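Local coordinates for B12-binding domain-containing protein (Kitasatospora setae, PDB 6WTE) that carries cobalamin and a [4Fe-4S] cluster and is the radical SAM methyltransferase TsrM, which is thought to transfer methyl groups by a non-radical route, at residues Glu92-Thr97 and Gly120-Val125; Ala114-Phe119 and Ile153-Arg158; Glu255-Ala260 and Val289-Ala294. All blocks are in the same frame, centred on the assembly; numbering follows the deposited sequence.

Contact 1: Glu92-Thr97 and Gly120-Val125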
loop_
_atom_site.group_PDB
_atom_site.type_symbol
_atom_site.label_atom_id
_atom_site.label_comp_id
_atom_site.label_asym_id
_atom_site.label_seq_id
_atom_site.Cartn_x
_atom_site.Cartn_y
_atom_site.Cartn_z
ATOM N N GLU A 92 4.612 -23.497 -7.216
ATOM C CA GLU A 92 4.110 -24.117 -8.439
ATOM C C GLU A 92 4.857 -23.605 -9.668
ATOM O O GLU A 92 5.177 -24.385 -10.574
ATOM C CB GLU A 92 2.606 -23.873 -8.571
ATOM C CG GLU A 92 1.961 -24.602 -9.743
ATOM C CD GLU A 92 1.986 -26.117 -9.593
ATOM O OE1 GLU A 92 2.056 -26.617 -8.451
ATOM O OE2 GLU A 92 1.936 -26.812 -10.628
ATOM N N ILE A 93 5.143 -22.302 -9.718
ATOM C CA ILE A 93 5.912 -21.747 -10.831
ATOM C C ILE A 93 7.237 -22.487 -10.980
ATOM O O ILE A 93 7.622 -22.892 -12.084
ATOM C CB ILE A 93 6.133 -20.237 -10.637
ATOM C CG1 ILE A 93 4.847 -19.458 -10.928
ATOM C CG2 ILE A 93 7.257 -19.750 -11.535
ATOM C CD1 ILE A 93 4.908 -17.989 -10.492
ATOM N N ARG A 94 7.948 -22.681 -9.867
ATOM C CA ARG A 94 9.269 -23.297 -9.917
ATOM C C ARG A 94 9.209 -24.778 -10.265
ATOM O O ARG A 94 10.229 -25.345 -10.663
ATOM C CB ARG A 94 9.996 -23.085 -8.589
ATOM C CG ARG A 94 10.244 -21.609 -8.304
ATOM C CD ARG A 94 10.997 -21.378 -7.009
ATOM N NE ARG A 94 12.383 -21.835 -7.075
ATOM C CZ ARG A 94 13.361 -21.151 -7.664
ATOM N NH1 ARG A 94 13.102 -19.989 -8.253
ATOM N NH2 ARG A 94 14.597 -21.628 -7.671
ATOM N N ARG A 95 8.045 -25.417 -10.114
ATOM C CA ARG A 95 7.880 -26.775 -10.619
ATOM C C ARG A 95 7.760 -26.814 -12.134
ATOM O O ARG A 95 8.007 -27.867 -12.736
ATOM C CB ARG A 95 6.648 -27.443 -9.991
ATOM C CG ARG A 95 6.798 -27.753 -8.504
ATOM C CD ARG A 95 5.708 -28.703 -8.012
ATOM N NE ARG A 95 5.584 -28.683 -6.554
ATOM C CZ ARG A 95 4.494 -29.050 -5.883
ATOM N NH1 ARG A 95 3.417 -29.463 -6.537
ATOM N NH2 ARG A 95 4.478 -28.996 -4.557
ATOM N N LEU A 96 7.419 -25.688 -12.760
ATOM C CA LEU A 96 7.101 -25.624 -14.179
ATOM C C LEU A 96 8.201 -25.004 -15.030
ATOM O O LEU A 96 8.181 -25.173 -16.256
ATOM C CB LEU A 96 5.805 -24.826 -14.383
ATOM C CG LEU A 96 4.566 -25.367 -13.663
ATOM C CD1 LEU A 96 3.409 -24.369 -13.744
ATOM C CD2 LEU A 96 4.151 -26.708 -14.247
ATOM N N THR A 97 9.152 -24.297 -14.424
ATOM C CA THR A 97 10.212 -23.648 -15.180
ATOM C C THR A 97 11.464 -23.580 -14.322
ATOM O O THR A 97 11.389 -23.505 -13.091
ATOM C CB THR A 97 9.815 -22.233 -15.632
ATOM O OG1 THR A 97 10.904 -21.634 -16.351
ATOM C CG2 THR A 97 9.471 -21.353 -14.421
ATOM N N GLY A 120 12.130 -18.799 -1.595
ATOM C CA GLY A 120 13.099 -19.651 -2.258
ATOM C C GLY A 120 13.420 -19.228 -3.670
ATOM O O GLY A 120 13.652 -20.086 -4.530
ATOM N N ILE A 121 13.435 -17.928 -3.940
ATOM C CA ILE A 121 13.607 -17.414 -5.292
ATOM C C ILE A 121 15.010 -16.837 -5.437
ATOM O O ILE A 121 15.722 -16.610 -4.460
ATOM C CB ILE A 121 12.532 -16.370 -5.661
ATOM C CG1 ILE A 121 12.586 -15.162 -4.710
ATOM C CG2 ILE A 121 11.160 -17.014 -5.656
ATOM C CD1 ILE A 121 11.557 -14.052 -5.036
ATOM N N GLU A 122 15.403 -16.596 -6.690
ATOM C CA GLU A 122 16.770 -16.188 -6.990
ATOM C C GLU A 122 17.035 -14.724 -6.666
ATOM O O GLU A 122 18.119 -14.385 -6.176
ATOM C CB GLU A 122 17.074 -16.449 -8.467
ATOM C CG GLU A 122 17.387 -17.898 -8.815
ATOM C CD GLU A 122 16.156 -18.777 -8.965
ATOM O OE1 GLU A 122 15.019 -18.260 -9.016
ATOM O OE2 GLU A 122 16.334 -20.005 -9.061
ATOM N N TYR A 123 16.080 -13.836 -6.950
ATOM C CA TYR A 123 16.358 -12.409 -6.927
ATOM C C TYR A 123 15.215 -11.650 -6.281
ATOM O O TYR A 123 14.061 -12.083 -6.294
ATOM C CB TYR A 123 16.598 -11.847 -8.336
ATOM C CG TYR A 123 17.674 -12.590 -9.074
ATOM C CD1 TYR A 123 18.983 -12.574 -8.616
ATOM C CD2 TYR A 123 17.379 -13.318 -10.220
ATOM C CE1 TYR A 123 19.981 -13.263 -9.282
ATOM C CE2 TYR A 123 18.367 -14.009 -10.892
ATOM C CZ TYR A 123 19.664 -13.980 -10.418
ATOM O OH TYR A 123 20.651 -14.667 -11.081
ATOM N N GLY A 124 15.557 -10.482 -5.751
ATOM C CA GLY A 124 14.565 -9.581 -5.203
ATOM C C GLY A 124 14.946 -8.137 -5.457
ATOM O O GLY A 124 16.114 -7.799 -5.656
ATOM N N VAL A 125 13.927 -7.279 -5.451
ATOM C CA VAL A 125 14.116 -5.846 -5.644
ATOM C C VAL A 125 13.362 -5.111 -4.548
ATOM O O VAL A 125 12.201 -5.427 -4.269
ATOM C CB VAL A 125 13.634 -5.379 -7.032
ATOM C CG1 VAL A 125 13.762 -3.874 -7.151
ATOM C CG2 VAL A 125 14.441 -6.068 -8.136
#
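R94 and E122 join helix 83-96 to the residues leading into strand 123-124 through a two-pronged salt bridge. The guanidinium comes end-on. NH1 of R94 donates to OE1 of E122 at 2.7 Å, and R94 NH2 to E122 OE2 at 2.8 Å. The bonds are nearly straight, and both oxygens lie close to the guanidinium plane. The carboxylate is tilted 37° from that plane. OE1 is met on its syn side, OE2 from above the carboxylate. The R94 chain bends at chi3 (69°), bringing its guanidinium beneath the G120 carbonyl and toward E122.

A second polar approach, not a hydrogen bond, puts the carbonyl O of G120 over the centre of the R94 guanidinium, 3.3 Å from CZ. Its partial negative charge probably favours the cation there. G120 has positive phi and is the C-prime residue of the Schellman motif that ends helix 112-119.

The backbone CA of I121 sits over the same face, 4.0 Å from NH1 of R94, so backbone packs on guanidinium.

The bridge lies beside strand 101-104. OE1 of E122 also accepts from the backbone N of V101, which the side chains of R94 and I121 touch. Farther along, V125 reaches the cobalamin pocket.

Contact 2: Ala114-Phe119 and Ile153-Arg158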
loop_
_atom_site.group_PDB
_atom_site.type_symbol
_atom_site.label_atom_id
_atom_site.label_comp_id
_atom_site.label_asym_id
_atom_site.label_seq_id
_atom_site.Cartn_x
_atom_site.Cartn_y
_atom_site.Cartn_z
ATOM N N ALA A 114 13.907 -11.298 3.776
ATOM C CA ALA A 114 13.155 -12.405 4.356
ATOM C C ALA A 114 12.310 -13.100 3.302
ATOM O O ALA A 114 12.210 -14.330 3.287
ATOM C CB ALA A 114 12.270 -11.904 5.498
ATOM N N LEU A 115 11.691 -12.329 2.407
ATOM C CA LEU A 115 10.796 -12.936 1.435
ATOM C C LEU A 115 11.562 -13.652 0.330
ATOM O O LEU A 115 11.116 -14.702 -0.142
ATOM C CB LEU A 115 9.852 -11.877 0.860
ATOM C CG LEU A 115 8.789 -11.448 1.872
ATOM C CD1 LEU A 115 7.808 -10.452 1.254
ATOM C CD2 LEU A 115 8.052 -12.670 2.403
ATOM N N VAL A 116 12.708 -13.112 -0.102
ATOM C CA VAL A 116 13.526 -13.849 -1.062
ATOM C C VAL A 116 13.860 -15.229 -0.507
ATOM O O VAL A 116 13.731 -16.248 -1.197
ATOM C CB VAL A 116 14.805 -13.068 -1.420
ATOM C CG1 VAL A 116 15.791 -13.992 -2.112
ATOM C CG2 VAL A 116 14.497 -11.899 -2.345
ATOM N N GLU A 117 14.257 -15.286 0.769
ATOM C CA GLU A 117 14.622 -16.566 1.368
ATOM C C GLU A 117 13.395 -17.434 1.626
ATOM O O GLU A 117 13.427 -18.649 1.387
ATOM C CB GLU A 117 15.417 -16.326 2.656
ATOM C CG GLU A 117 16.684 -15.496 2.433
ATOM C CD GLU A 117 17.620 -15.492 3.629
ATOM O OE1 GLU A 117 17.306 -16.160 4.634
ATOM O OE2 GLU A 117 18.662 -14.800 3.569
ATOM N N TYR A 118 12.300 -16.831 2.103
ATOM C CA TYR A 118 11.077 -17.587 2.372
ATOM C C TYR A 118 10.500 -18.183 1.092
ATOM O O TYR A 118 10.096 -19.351 1.060
ATOM C CB TYR A 118 10.053 -16.672 3.047
ATOM C CG TYR A 118 8.688 -17.273 3.302
ATOM C CD1 TYR A 118 8.501 -18.257 4.267
ATOM C CD2 TYR A 118 7.573 -16.826 2.602
ATOM C CE1 TYR A 118 7.245 -18.787 4.514
ATOM C CE2 TYR A 118 6.308 -17.352 2.842
ATOM C CZ TYR A 118 6.152 -18.327 3.797
ATOM O OH TYR A 118 4.900 -18.841 4.030
ATOM N N PHE A 119 10.438 -17.382 0.025
ATOM C CA PHE A 119 9.899 -17.868 -1.244
ATOM C C PHE A 119 10.849 -18.822 -1.950
ATOM O O PHE A 119 10.415 -19.568 -2.837
ATOM C CB PHE A 119 9.594 -16.701 -2.180
ATOM C CG PHE A 119 8.460 -15.818 -1.728
ATOM C CD1 PHE A 119 7.408 -16.323 -0.980
ATOM C CD2 PHE A 119 8.440 -14.485 -2.085
ATOM C CE1 PHE A 119 6.356 -15.499 -0.584
ATOM C CE2 PHE A 119 7.405 -13.660 -1.693
ATOM C CZ PHE A 119 6.361 -14.172 -0.937
ATOM N N ILE A 153 18.931 -7.718 -4.960
ATOM C CA ILE A 153 19.074 -8.721 -3.905
ATOM C C ILE A 153 19.211 -10.086 -4.565
ATOM O O ILE A 153 18.396 -10.455 -5.420
ATOM C CB ILE A 153 17.872 -8.689 -2.945
ATOM C CG1 ILE A 153 17.741 -7.312 -2.290
ATOM C CG2 ILE A 153 17.988 -9.784 -1.887
ATOM C CD1 ILE A 153 16.483 -7.157 -1.466
ATOM N N ARG A 154 20.243 -10.838 -4.173
ATOM C CA ARG A 154 20.531 -12.140 -4.758
ATOM C C ARG A 154 20.544 -13.201 -3.668
ATOM O O ARG A 154 21.233 -13.055 -2.653
ATOM C CB ARG A 154 21.859 -12.124 -5.520
ATOM C CG ARG A 154 21.906 -11.027 -6.574
ATOM C CD ARG A 154 23.087 -11.162 -7.521
ATOM N NE ARG A 154 24.309 -11.640 -6.893
ATOM C CZ ARG A 154 25.286 -12.252 -7.552
ATOM N NH1 ARG A 154 25.173 -12.472 -8.859
ATOM N NH2 ARG A 154 26.371 -12.651 -6.910
ATOM N N ASN A 155 19.785 -14.266 -3.884
ATOM C CA ASN A 155 19.684 -15.355 -2.915
ATOM C C ASN A 155 20.883 -16.275 -3.082
ATOM O O ASN A 155 20.934 -17.085 -4.014
ATOM C CB ASN A 155 18.384 -16.122 -3.108
ATOM C CG ASN A 155 17.998 -16.941 -1.892
ATOM O OD1 ASN A 155 18.718 -16.972 -0.897
ATOM N ND2 ASN A 155 16.848 -17.606 -1.966
ATOM N N THR A 156 21.866 -16.145 -2.201
ATOM C CA THR A 156 22.995 -17.062 -2.245
ATOM C C THR A 156 22.717 -18.280 -1.370
ATOM O O THR A 156 21.733 -18.345 -0.634
ATOM C CB THR A 156 24.279 -16.378 -1.785
ATOM O OG1 THR A 156 24.306 -16.348 -0.355
ATOM C CG2 THR A 156 24.348 -14.958 -2.321
ATOM N N GLU A 157 23.637 -19.244 -1.416
ATOM C CA GLU A 157 23.464 -20.442 -0.606
ATOM C C GLU A 157 23.495 -20.143 0.888
ATOM O O GLU A 157 22.947 -20.919 1.677
ATOM C CB GLU A 157 24.538 -21.465 -0.968
ATOM C CG GLU A 157 24.417 -21.971 -2.391
ATOM C CD GLU A 157 25.382 -23.101 -2.691
ATOM O OE1 GLU A 157 26.517 -22.816 -3.132
ATOM O OE2 GLU A 157 25.005 -24.270 -2.478
ATOM N N ARG A 158 24.104 -19.034 1.299
ATOM C CA ARG A 158 24.172 -18.672 2.706
ATOM C C ARG A 158 23.178 -17.578 3.071
ATOM O O ARG A 158 23.216 -17.066 4.196
ATOM C CB ARG A 158 25.591 -18.240 3.075
ATOM C CG ARG A 158 26.060 -16.996 2.357
ATOM C CD ARG A 158 27.381 -16.495 2.916
ATOM N NE ARG A 158 27.533 -15.055 2.720
ATOM C CZ ARG A 158 27.901 -14.491 1.575
ATOM N NH1 ARG A 158 28.011 -13.173 1.489
ATOM N NH2 ARG A 158 28.152 -15.245 0.510
HETATM O O HOH W 1 15.775 -19.573 0.046
#
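N155 on strand 153-156 packs against V116 and E117 of helix 112-119. This is helix-on-sheet packing in the alpha/beta fold of the B12-binding region. The helix and strand segments approach to 8.8 Å between axes, at 40° to each other.

The side chain of N155 can be followed outward. Its CB is 3.5 Å from CG1 of V116, a tight apolar touch. CG of N155 lies anti to its own backbone N (chi1 -161°), which lays the amide along the valine; N155 and V116 run side by side, pointing opposite ways. This CG is 3.7 Å from CG1 of V116. At the tip the two amide atoms part company. OD1 of N155 comes near CG of E117, at 4.2 Å. ND2 donates to the backbone O of I121, just past the helix end. ND2 of N155 also donates to a water at 3.0 Å, and that water donates to the backbone O of E117 at 2.9 Å. The amide thus serves two carbonyls at the end of the helix, one directly and one through water. With an alanine here, the I121 carbonyl and the water would probably lose this donor, and a gap would be likely to open beside CG1 of V116.

The E117 carboxylate and the N155 amide have planes 1° apart, but the two groups do not touch or stack. OE2 of E117 accepts from the backbone N of A160, on the next strand. Deeper in, V116 meets the strand with its other methyl: CG2 of V116 is 4.1 Å from CG2 of I153.

Contact 3: Glu255-Ala260 and Val289-Ala294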
loop_
_atom_site.group_PDB
_atom_site.type_symbol
_atom_site.label_atom_id
_atom_site.label_comp_id
_atom_site.label_asym_id
_atom_site.label_seq_id
_atom_site.Cartn_x
_atom_site.Cartn_y
_atom_site.Cartn_z
ATOM N N GLU A 255 -0.953 9.831 -19.337
ATOM C CA GLU A 255 -1.453 8.555 -18.837
ATOM C C GLU A 255 -2.883 8.673 -18.322
ATOM O O GLU A 255 -3.723 7.809 -18.605
ATOM C CB GLU A 255 -0.534 8.043 -17.733
ATOM C CG GLU A 255 -0.916 6.688 -17.180
ATOM C CD GLU A 255 0.150 6.147 -16.246
ATOM O OE1 GLU A 255 1.296 6.633 -16.330
ATOM O OE2 GLU A 255 -0.155 5.249 -15.439
ATOM N N MET A 256 -3.169 9.725 -17.546
ATOM C CA MET A 256 -4.532 9.951 -17.076
ATOM C C MET A 256 -5.485 10.137 -18.243
ATOM O O MET A 256 -6.618 9.646 -18.212
ATOM C CB MET A 256 -4.582 11.173 -16.161
ATOM C CG MET A 256 -3.732 11.023 -14.922
ATOM S SD MET A 256 -3.691 12.527 -13.936
ATOM C CE MET A 256 -5.346 12.515 -13.243
ATOM N N GLU A 257 -5.041 10.849 -19.281
ATOM C CA GLU A 257 -5.882 11.051 -20.453
ATOM C C GLU A 257 -6.155 9.727 -21.152
ATOM O O GLU A 257 -7.277 9.478 -21.604
ATOM C CB GLU A 257 -5.217 12.046 -21.408
ATOM C CG GLU A 257 -6.126 12.572 -22.502
ATOM C CD GLU A 257 -5.450 13.625 -23.354
ATOM O OE1 GLU A 257 -4.839 14.555 -22.783
ATOM O OE2 GLU A 257 -5.532 13.525 -24.594
ATOM N N SER A 258 -5.139 8.857 -21.228
ATOM C CA SER A 258 -5.317 7.543 -21.840
ATOM C C SER A 258 -6.321 6.703 -21.063
ATOM O O SER A 258 -7.172 6.031 -21.657
ATOM C CB SER A 258 -3.976 6.814 -21.927
ATOM O OG SER A 258 -4.140 5.542 -22.538
ATOM N N LEU A 259 -6.238 6.730 -19.730
ATOM C CA LEU A 259 -7.239 6.055 -18.911
ATOM C C LEU A 259 -8.635 6.603 -19.194
ATOM O O LEU A 259 -9.575 5.842 -19.453
ATOM C CB LEU A 259 -6.893 6.217 -17.432
ATOM C CG LEU A 259 -5.655 5.458 -16.954
ATOM C CD1 LEU A 259 -5.329 5.795 -15.501
ATOM C CD2 LEU A 259 -5.880 3.960 -17.134
ATOM N N ALA A 260 -8.781 7.932 -19.175
ATOM C CA ALA A 260 -10.096 8.529 -19.375
ATOM C C ALA A 260 -10.651 8.213 -20.756
ATOM O O ALA A 260 -11.868 8.058 -20.914
ATOM C CB ALA A 260 -10.029 10.042 -19.174
ATOM N N VAL A 289 -6.162 20.968 -15.683
ATOM C CA VAL A 289 -7.149 22.010 -15.945
ATOM C C VAL A 289 -6.924 22.624 -17.317
ATOM O O VAL A 289 -7.876 22.879 -18.065
ATOM C CB VAL A 289 -7.099 23.074 -14.833
ATOM C CG1 VAL A 289 -7.938 24.289 -15.215
ATOM C CG2 VAL A 289 -7.574 22.478 -13.525
ATOM N N ARG A 290 -5.659 22.855 -17.675
ATOM C CA ARG A 290 -5.362 23.480 -18.959
ATOM C C ARG A 290 -5.824 22.608 -20.117
ATOM O O ARG A 290 -6.407 23.112 -21.083
ATOM C CB ARG A 290 -3.864 23.762 -19.080
ATOM C CG ARG A 290 -3.485 24.497 -20.359
ATOM C CD ARG A 290 -1.998 24.382 -20.674
ATOM N NE ARG A 290 -1.615 23.023 -21.061
ATOM C CZ ARG A 290 -1.819 22.507 -22.270
ATOM N NH1 ARG A 290 -2.410 23.232 -23.211
ATOM N NH2 ARG A 290 -1.438 21.265 -22.541
ATOM N N ARG A 291 -5.600 21.294 -20.030
ATOM C CA ARG A 291 -6.045 20.411 -21.105
ATOM C C ARG A 291 -7.562 20.337 -21.171
ATOM O O ARG A 291 -8.142 20.328 -22.264
ATOM C CB ARG A 291 -5.461 19.014 -20.919
ATOM C CG ARG A 291 -3.963 18.945 -21.094
ATOM C CD ARG A 291 -3.537 17.524 -21.345
ATOM N NE ARG A 291 -2.098 17.367 -21.202
ATOM C CZ ARG A 291 -1.445 16.239 -21.453
ATOM N NH1 ARG A 291 -2.110 15.166 -21.866
ATOM N NH2 ARG A 291 -0.133 16.184 -21.280
ATOM N N ARG A 292 -8.221 20.277 -20.010
ATOM C CA ARG A 292 -9.679 20.242 -19.982
ATOM C C ARG A 292 -10.260 21.471 -20.666
ATOM O O ARG A 292 -11.184 21.371 -21.484
ATOM C CB ARG A 292 -10.167 20.151 -18.535
ATOM C CG ARG A 292 -10.042 18.760 -17.930
ATOM C CD ARG A 292 -10.254 18.784 -16.420
ATOM N NE ARG A 292 -11.506 19.436 -16.038
ATOM C CZ ARG A 292 -12.509 18.828 -15.409
ATOM N NH1 ARG A 292 -13.607 19.505 -15.096
ATOM N NH2 ARG A 292 -12.424 17.548 -15.097
ATOM N N HIS A 293 -9.712 22.644 -20.355
ATOM C CA HIS A 293 -10.241 23.875 -20.924
ATOM C C HIS A 293 -9.902 24.005 -22.403
ATOM O O HIS A 293 -10.703 24.550 -23.168
ATOM C CB HIS A 293 -9.707 25.068 -20.135
ATOM C CG HIS A 293 -10.299 25.186 -18.763
ATOM N ND1 HIS A 293 -10.419 26.390 -18.103
ATOM C CD2 HIS A 293 -10.794 24.246 -17.923
ATOM C CE1 HIS A 293 -10.968 26.188 -16.918
ATOM N NE2 HIS A 293 -11.205 24.896 -16.784
ATOM N N ALA A 294 -8.740 23.499 -22.825
ATOM C CA ALA A 294 -8.293 23.673 -24.205
ATOM C C ALA A 294 -9.133 22.881 -25.199
ATOM O O ALA A 294 -9.206 23.254 -26.376
ATOM C CB ALA A 294 -6.824 23.270 -24.333
#
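OE1 of E257 is held by two donors, NH1 of R291 and ND2 of N298. The bond from NH1 of R291 to OE1 of E257 is 2.9 Å long. It is also a salt bridge, and it is the one polar link between segments 255-260 and 289-294.

The flat groups meet nearly at right angles, with planes 88° apart. OE1 lies close to the plane of the guanidinium, at its edge. Seen from the glutamate, the donor is tilted 41° out of the carboxylate plane. One nitrogen is used, not two. NH1 sits on the same side of the guanidinium as CD of R291, and OE1 of E257 is therefore also 3.5 Å from that CD.

Both side chains are stretched out, which lets them meet although the CA atoms of E257 and R291 are 9.4 Å apart. E257 starts with CG anti to its backbone N (chi1 -167°) and runs on extended, while R291 stays extended from CG to NE. The glutamate runs roughly perpendicular to the arginine.

Helices 249-261 and 278-294 lie in successive beta-alpha-beta crossovers (219-221 to 266-269, then 266-269 to 304-309) of the radical SAM core, a TIM-barrel-like fold. The contact is at the surface, away from the cobalamin and cluster sites.

R291 has other acids around it. NH1 also forms a salt bridge with OD1 of D254, and NE with OE2 of E287. One arginine thus gathers three carboxylates from two helices. Their combined negative charge would probably stabilise its positive charge, and the cation in turn probably eases the closeness of the acids.

In the fold
From the N terminus, contact 1 opens at 92-97 and closes at 120-125, joining helix 83-96 to the turn that leads into strand 123-124. Contact 2 opens between these, at 114-119, and closes later, at 153-158. The two therefore cross along the chain. They also touch: strands 123-124 and 153-156 are antiparallel neighbours, and E122 O probably accepts a hydrogen bond from N155 N. Together they tie two helices to the sheet of the cobalamin-binding region, toward its 159-162 edge. Contact 3 follows in series. It closes a separate loop between helices 249-261 and 278-294 of the radical SAM core. Its centre lies about 40 Å from that of contact 1 and 43 Å from that of contact 2.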